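Protein mini spindles (Drosophila melanogaster, PDB 5VJC) probably binds tubulin through its TOG domains, HEAT-repeat modules, and so promotes microtubule dynamics and formation of the mitotic spindle. Local coordinates at residues A[183-186]-A[187-190]; A[221-224]-A[225-228]. All coordinates share one frame; numbering follows the deposited sequence.

Contact 1: A[183-186]-A[187-190]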
ATOM      1  N   LYS A 183       1.210  15.397   5.883  1.00 36.45           N
ATOM      2  CA  LYS A 183       1.418  16.332   6.979  1.00 40.36           C
ATOM      3  C   LYS A 183       1.918  15.589   8.220  1.00 37.40           C
ATOM      4  O   LYS A 183       2.424  16.202   9.162  1.00 40.25           O
ATOM      5  CB  LYS A 183       0.130  17.110   7.296  1.00 41.50           C
ATOM      6  CG  LYS A 183      -0.437  17.909   6.111  1.00 50.49           C
ATOM      7  CD  LYS A 183      -1.665  17.241   5.510  1.00 58.37           C
ATOM      8  CE  LYS A 183      -2.261  18.017   4.333  1.00 58.98           C
ATOM      9  NZ  LYS A 183      -3.158  17.152   3.504  1.00 63.73           N
ATOM     10  N   ASN A 184       1.775  14.268   8.218  1.00 30.77           N
ATOM     11  CA  ASN A 184       2.194  13.450   9.352  1.00 33.14           C
ATOM     12  C   ASN A 184       3.683  13.086   9.258  1.00 35.27           C
ATOM     13  O   ASN A 184       4.123  12.517   8.257  1.00 32.63           O
ATOM     14  CB  ASN A 184       1.335  12.182   9.429  1.00 31.34           C
ATOM     15  CG  ASN A 184       1.629  11.344  10.667  1.00 36.75           C
ATOM     16  OD1 ASN A 184       2.717  10.807  10.824  1.00 41.07           O
ATOM     17  ND2 ASN A 184       0.647  11.226  11.548  1.00 47.21           N
ATOM     18  N   ALA A 185       4.454  13.393  10.298  1.00 29.19           N
ATOM     19  CA  ALA A 185       5.896  13.196  10.232  1.00 36.85           C
ATOM     20  C   ALA A 185       6.280  11.719  10.269  1.00 29.99           C
ATOM     21  O   ALA A 185       7.249  11.337   9.650  1.00 25.90           O
ATOM     22  CB  ALA A 185       6.603  13.950  11.364  1.00 37.53           C
ATOM     23  N   ARG A 186       5.530  10.895  10.992  1.00 32.10           N
ATOM     24  CA  ARG A 186       5.844   9.469  11.007  1.00 33.55           C
ATOM     25  C   ARG A 186       5.609   8.854   9.626  1.00 31.62           C
ATOM     26  O   ARG A 186       6.373   7.988   9.201  1.00 29.03           O
ATOM     27  CB  ARG A 186       5.021   8.713  12.053  1.00 33.41           C
ATOM     28  CG  ARG A 186       5.569   7.304  12.303  1.00 36.45           C
ATOM     29  CD  ARG A 186       4.832   6.539  13.420  1.00 40.52           C
ATOM     30  NE  ARG A 186       4.576   7.341  14.618  1.00 49.49           N
ATOM     31  CZ  ARG A 186       3.383   7.858  14.922  1.00 49.17           C
ATOM     32  NH1 ARG A 186       2.346   7.652  14.114  1.00 41.87           N
ATOM     33  NH2 ARG A 186       3.223   8.579  16.026  1.00 53.78           N
ATOM     34  N   GLN A 187       4.543   9.291   8.939  1.00 29.05           N
ATOM     35  CA  GLN A 187       4.299   8.860   7.563  1.00 27.58           C
ATOM     36  C   GLN A 187       5.480   9.223   6.675  1.00 27.64           C
ATOM     37  O   GLN A 187       5.973   8.380   5.925  1.00 24.45           O
ATOM     38  CB  GLN A 187       3.017   9.486   6.998  1.00 28.24           C
ATOM     39  CG  GLN A 187       2.624   8.975   5.626  1.00 32.76           C
ATOM     40  CD  GLN A 187       2.193   7.516   5.640  1.00 28.41           C
ATOM     41  OE1 GLN A 187       2.081   6.900   6.698  1.00 28.07           O
ATOM     42  NE2 GLN A 187       1.949   6.959   4.457  1.00 29.49           N
ATOM     43  N   ARG A 188       5.945  10.472   6.766  1.00 23.79           N
ATOM     44  CA  ARG A 188       7.094  10.889   5.948  1.00 25.25           C
ATOM     45  C   ARG A 188       8.330  10.046   6.283  1.00 25.81           C
ATOM     46  O   ARG A 188       9.025   9.562   5.389  1.00 23.71           O
ATOM     47  CB  ARG A 188       7.393  12.383   6.126  1.00 29.67           C
ATOM     48  CG  ARG A 188       6.248  13.293   5.659  1.00 29.33           C
ATOM     49  CD  ARG A 188       6.697  14.741   5.457  1.00 32.38           C
ATOM     50  NE  ARG A 188       7.190  15.373   6.677  1.00 33.82           N
ATOM     51  CZ  ARG A 188       6.406  15.823   7.654  1.00 38.34           C
ATOM     52  NH1 ARG A 188       5.083  15.704   7.557  1.00 36.62           N
ATOM     53  NH2 ARG A 188       6.936  16.395   8.735  1.00 35.80           N
ATOM     54  N   THR A 189       8.569   9.824   7.572  1.00 29.87           N
ATOM     55  CA  THR A 189       9.715   9.027   8.000  1.00 28.23           C
ATOM     56  C   THR A 189       9.675   7.589   7.466  1.00 29.19           C
ATOM     57  O   THR A 189      10.673   7.091   6.937  1.00 27.81           O
ATOM     58  CB  THR A 189       9.818   8.977   9.525  1.00 27.91           C
ATOM     59  OG1 THR A 189       9.846  10.317  10.034  1.00 35.58           O
ATOM     60  CG2 THR A 189      11.077   8.231   9.961  1.00 32.81           C
ATOM     61  N   GLU A 190       8.533   6.925   7.606  1.00 24.40           N
ATOM     62  CA  GLU A 190       8.439   5.520   7.211  1.00 27.96           C
ATOM     63  C   GLU A 190       8.482   5.363   5.695  1.00 24.44           C
ATOM     64  O   GLU A 190       9.068   4.406   5.177  1.00 25.46           O
ATOM     65  CB  GLU A 190       7.163   4.879   7.786  1.00 24.44           C
ATOM     66  CG  GLU A 190       7.175   4.729   9.319  1.00 28.92           C
ATOM     67  CD  GLU A 190       8.240   3.736   9.813  1.00 30.84           C
ATOM     68  OE1 GLU A 190       8.810   3.007   8.975  1.00 29.62           O
ATOM     69  OE2 GLU A 190       8.497   3.688  11.035  1.00 34.42           O
TER
HETATM   70  O   HOH W   1       4.858  17.896  10.148  1.00 53.91           O

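Contact 2: A[221-224]-A[225-228]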
ATOM      1  N   ASP A 221      13.798  18.965   7.135  1.00 51.30           N
ATOM      2  CA  ASP A 221      12.606  18.818   7.971  1.00 48.90           C
ATOM      3  C   ASP A 221      12.940  19.120   9.430  1.00 50.06           C
ATOM      4  O   ASP A 221      14.036  18.817   9.896  1.00 50.76           O
ATOM      5  CB  ASP A 221      12.025  17.408   7.845  1.00 41.44           C
ATOM      6  CG  ASP A 221      10.589  17.324   8.329  1.00 42.27           C
ATOM      7  OD1 ASP A 221      10.368  17.252   9.559  1.00 44.29           O
ATOM      8  OD2 ASP A 221       9.681  17.329   7.482  1.00 37.65           O
ATOM      9  N   ARG A 222      11.998  19.723  10.149  1.00 65.57           N
ATOM     10  CA  ARG A 222      12.248  20.082  11.541  1.00 68.85           C
ATOM     11  C   ARG A 222      12.203  18.847  12.425  1.00 70.64           C
ATOM     12  O   ARG A 222      12.945  18.751  13.411  1.00 71.05           O
ATOM     13  CB  ARG A 222      11.241  21.125  12.030  1.00 75.98           C
ATOM     14  CG  ARG A 222      11.877  22.476  12.330  1.00 85.38           C
ATOM     15  CD  ARG A 222      10.846  23.594  12.423  1.00 94.60           C
ATOM     16  NE  ARG A 222      11.413  24.869  11.992  1.00105.38           N
ATOM     17  CZ  ARG A 222      10.895  26.062  12.275  1.00109.24           C
ATOM     18  NH1 ARG A 222       9.794  26.159  13.006  1.00111.05           N
ATOM     19  NH2 ARG A 222      11.488  27.162  11.832  1.00108.04           N
ATOM     20  N   ASP A 223      11.338  17.902  12.062  1.00 56.95           N
ATOM     21  CA  ASP A 223      11.238  16.639  12.782  1.00 49.78           C
ATOM     22  C   ASP A 223      12.511  15.834  12.567  1.00 49.87           C
ATOM     23  O   ASP A 223      12.865  15.498  11.430  1.00 50.40           O
ATOM     24  CB  ASP A 223      10.003  15.852  12.323  1.00 49.65           C
ATOM     25  CG  ASP A 223       9.722  14.647  13.195  1.00 49.46           C
ATOM     26  OD1 ASP A 223      10.410  13.617  13.030  1.00 50.95           O
ATOM     27  OD2 ASP A 223       8.810  14.731  14.044  1.00 54.70           O
ATOM     28  N   ASN A 224      13.198  15.524  13.662  1.00 46.41           N
ATOM     29  CA  ASN A 224      14.495  14.857  13.593  1.00 46.19           C
ATOM     30  C   ASN A 224      14.436  13.450  12.985  1.00 41.05           C
ATOM     31  O   ASN A 224      15.429  12.955  12.466  1.00 42.36           O
ATOM     32  CB  ASN A 224      15.128  14.781  14.988  1.00 51.50           C
ATOM     33  CG  ASN A 224      15.550  16.153  15.525  1.00 58.72           C
ATOM     34  OD1 ASN A 224      16.078  16.986  14.785  1.00 55.83           O
ATOM     35  ND2 ASN A 224      15.325  16.384  16.821  1.00 49.84           N
ATOM     36  N   SER A 225      13.280  12.801  13.054  1.00 44.11           N
ATOM     37  CA  SER A 225      13.164  11.457  12.496  1.00 42.03           C
ATOM     38  C   SER A 225      13.061  11.512  10.977  1.00 37.24           C
ATOM     39  O   SER A 225      13.579  10.642  10.274  1.00 35.67           O
ATOM     40  CB  SER A 225      11.963  10.723  13.089  1.00 40.59           C
ATOM     41  OG  SER A 225      12.229  10.351  14.436  1.00 49.75           O
ATOM     42  N   VAL A 226      12.399  12.547  10.475  1.00 31.62           N
ATOM     43  CA  VAL A 226      12.295  12.743   9.042  1.00 29.97           C
ATOM     44  C   VAL A 226      13.668  13.096   8.465  1.00 35.59           C
ATOM     45  O   VAL A 226      14.079  12.566   7.427  1.00 31.88           O
ATOM     46  CB  VAL A 226      11.277  13.845   8.692  1.00 29.66           C
ATOM     47  CG1 VAL A 226      11.145  13.991   7.194  1.00 28.26           C
ATOM     48  CG2 VAL A 226       9.901  13.527   9.318  1.00 29.04           C
ATOM     49  N   ARG A 227      14.371  14.004   9.140  1.00 37.11           N
ATOM     50  CA  ARG A 227      15.712  14.385   8.707  1.00 41.69           C
ATOM     51  C   ARG A 227      16.651  13.174   8.630  1.00 34.98           C
ATOM     52  O   ARG A 227      17.320  12.980   7.616  1.00 39.42           O
ATOM     53  CB  ARG A 227      16.299  15.458   9.648  1.00 46.32           C
ATOM     54  CG  ARG A 227      17.777  15.782   9.387  1.00 52.11           C
ATOM     55  CD  ARG A 227      18.277  16.963  10.229  1.00 62.53           C
ATOM     56  NE  ARG A 227      17.941  16.829  11.648  1.00 66.28           N
ATOM     57  CZ  ARG A 227      18.653  16.127  12.525  1.00 67.02           C
ATOM     58  NH1 ARG A 227      19.744  15.484  12.128  1.00 65.58           N
ATOM     59  NH2 ARG A 227      18.268  16.059  13.798  1.00 64.93           N
ATOM     60  N   ASN A 228      16.703  12.370   9.696  1.00 35.36           N
ATOM     61  CA  ASN A 228      17.574  11.192   9.718  1.00 35.43           C
ATOM     62  C   ASN A 228      17.184  10.181   8.621  1.00 35.56           C
ATOM     63  O   ASN A 228      18.045   9.526   8.042  1.00 35.68           O
ATOM     64  CB  ASN A 228      17.558  10.504  11.100  1.00 38.38           C
ATOM     65  CG  ASN A 228      18.109  11.405  12.228  1.00 52.10           C
ATOM     66  OD1 ASN A 228      18.876  12.339  11.980  1.00 54.00           O
ATOM     67  ND2 ASN A 228      17.713  11.119  13.467  1.00 44.79           N
TER
HETATM   68  O   HOH W   2      15.911  18.458  11.995  1.00 54.05           O

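Contact 1: A[183-186]-A[187-190]
Asn184 is the N-cap of helix 185-202, a helix of the HEAT-repeat TOG domain, and its side chain caps Gln187 N. Asn184 OD1 accepts from Gln187 N at 3.0 Å, the bond fairly straight at 160°, while the nitrogen is tilted from the plane of the accepting amide. The oxygen also takes a weaker, bent bond from Arg186 N, so one side-chain atom serves two amides of the opening turn.

Arg188 supplies a second link between turn and helix, and its chain can be followed outward. CB packs near Ala185 O. With CG beside the backbone N (chi1 -63°), that carbon comes to 3.4 Å from Asn184 O, the carbonyl that accepts the helical bond from Arg188 N. A bend at chi3 (-62°) then folds the guanidinium back over the start of the helix, where CZ lies 3.7 Å from Ala185 CA, with that carbon over one face of the group. From the edge, NH1 gives a weak bond to Lys183 O at 3.1 Å and another bond to Ser182 O. NH2 sits 3.6 Å from Ala185 CB and donates to a water that in turn donates to Lys183 O; the same nitrogen makes a salt bridge to Asp221. The group is thus held from several directions, which is likely to limit its rotation.

Farther into the helix, Glu190 turns its acid to Arg157, on helix 150-166. Thr189 instead bonds its own helix: its backbone N and its hydroxyl OG1 reach Ala185 O from opposite faces of the carbonyl plane, at 2.9 and 2.8 Å respectively.

Contact 2: A[221-224]-A[225-228]
Asp223 meets Ser225 and Val226 at the N-cap of helix 224-241, in the TOG domain, and an Asx turn made by Asp221 leads directly into it. Three kinds of interaction organise this helix start.

The first is hydrogen bonding by carboxylates. With its CG anti to the backbone N (chi1 -170°), Asp223 lays OD1 against the first turn, 3.0 Å from Ser225 N, and takes a second, weak bond from Val226 N. The Ser225 donor meets OD1 on the anti side, well out of the carboxylate plane. Upstream, Asp221 OD1 accepts from Asp223 N at 2.8 Å, closing an Asx turn that is likely to steady the capping residue. Negative charge here would probably interact favourably with the positive end of the helix dipole.

The second is van der Waals packing against Val226. The carboxylate of Asp221 rests on Val226, with CG 3.6 Å from both CB and CG1 of the valine, and Val226 CG2 also touches Asp223 CB, the two side chains crossing at about a right angle. Val226 also touches Thr189 and Leu192 of helix 185-202. Putting an alanine at Asp221 would probably leave Asp223 N without its acceptor and Arg188 without its carboxylate mate, and thin the packing on Val226.

The third is polar contact made by Arg227, whose chain lies alongside that of Asn224 and, bent at chi3, brings NH2 to 2.6 Å from Asn224 OD1. The oxygen sits at the edge of the guanidinium, in its plane, yet the nitrogen stands above the plane of the asparagine amide; the two planes are 76° apart. A water beside this pair receives the bond from Arg227 NE at 2.6 Å, and its oxygen lies 2.8 Å from Asp221 O.

How the contacts relate
Both contacts are surface features at neighbouring helix starts on the same side of the domain, each with one buried residue, Gln187 in contact 1 and Val226 in contact 2; contact 1 is nearer the centre of the chain. They apply one principle, a side-chain oxygen serving amides of the first turn, with different chemistry: a neutral asparagine caps helix 185-202, an aspartate helix 224-241. Their arginines differ too, since Arg188 folds back over the N-terminus of its helix and Arg227 donates to an asparagine oxygen. The contacts touch: Arg188 NH2 pairs with Asp221 OD2 at 3.2 Å, and Val226 CG2 packs 3.3 Å from Thr189 OG1, joining the two helices.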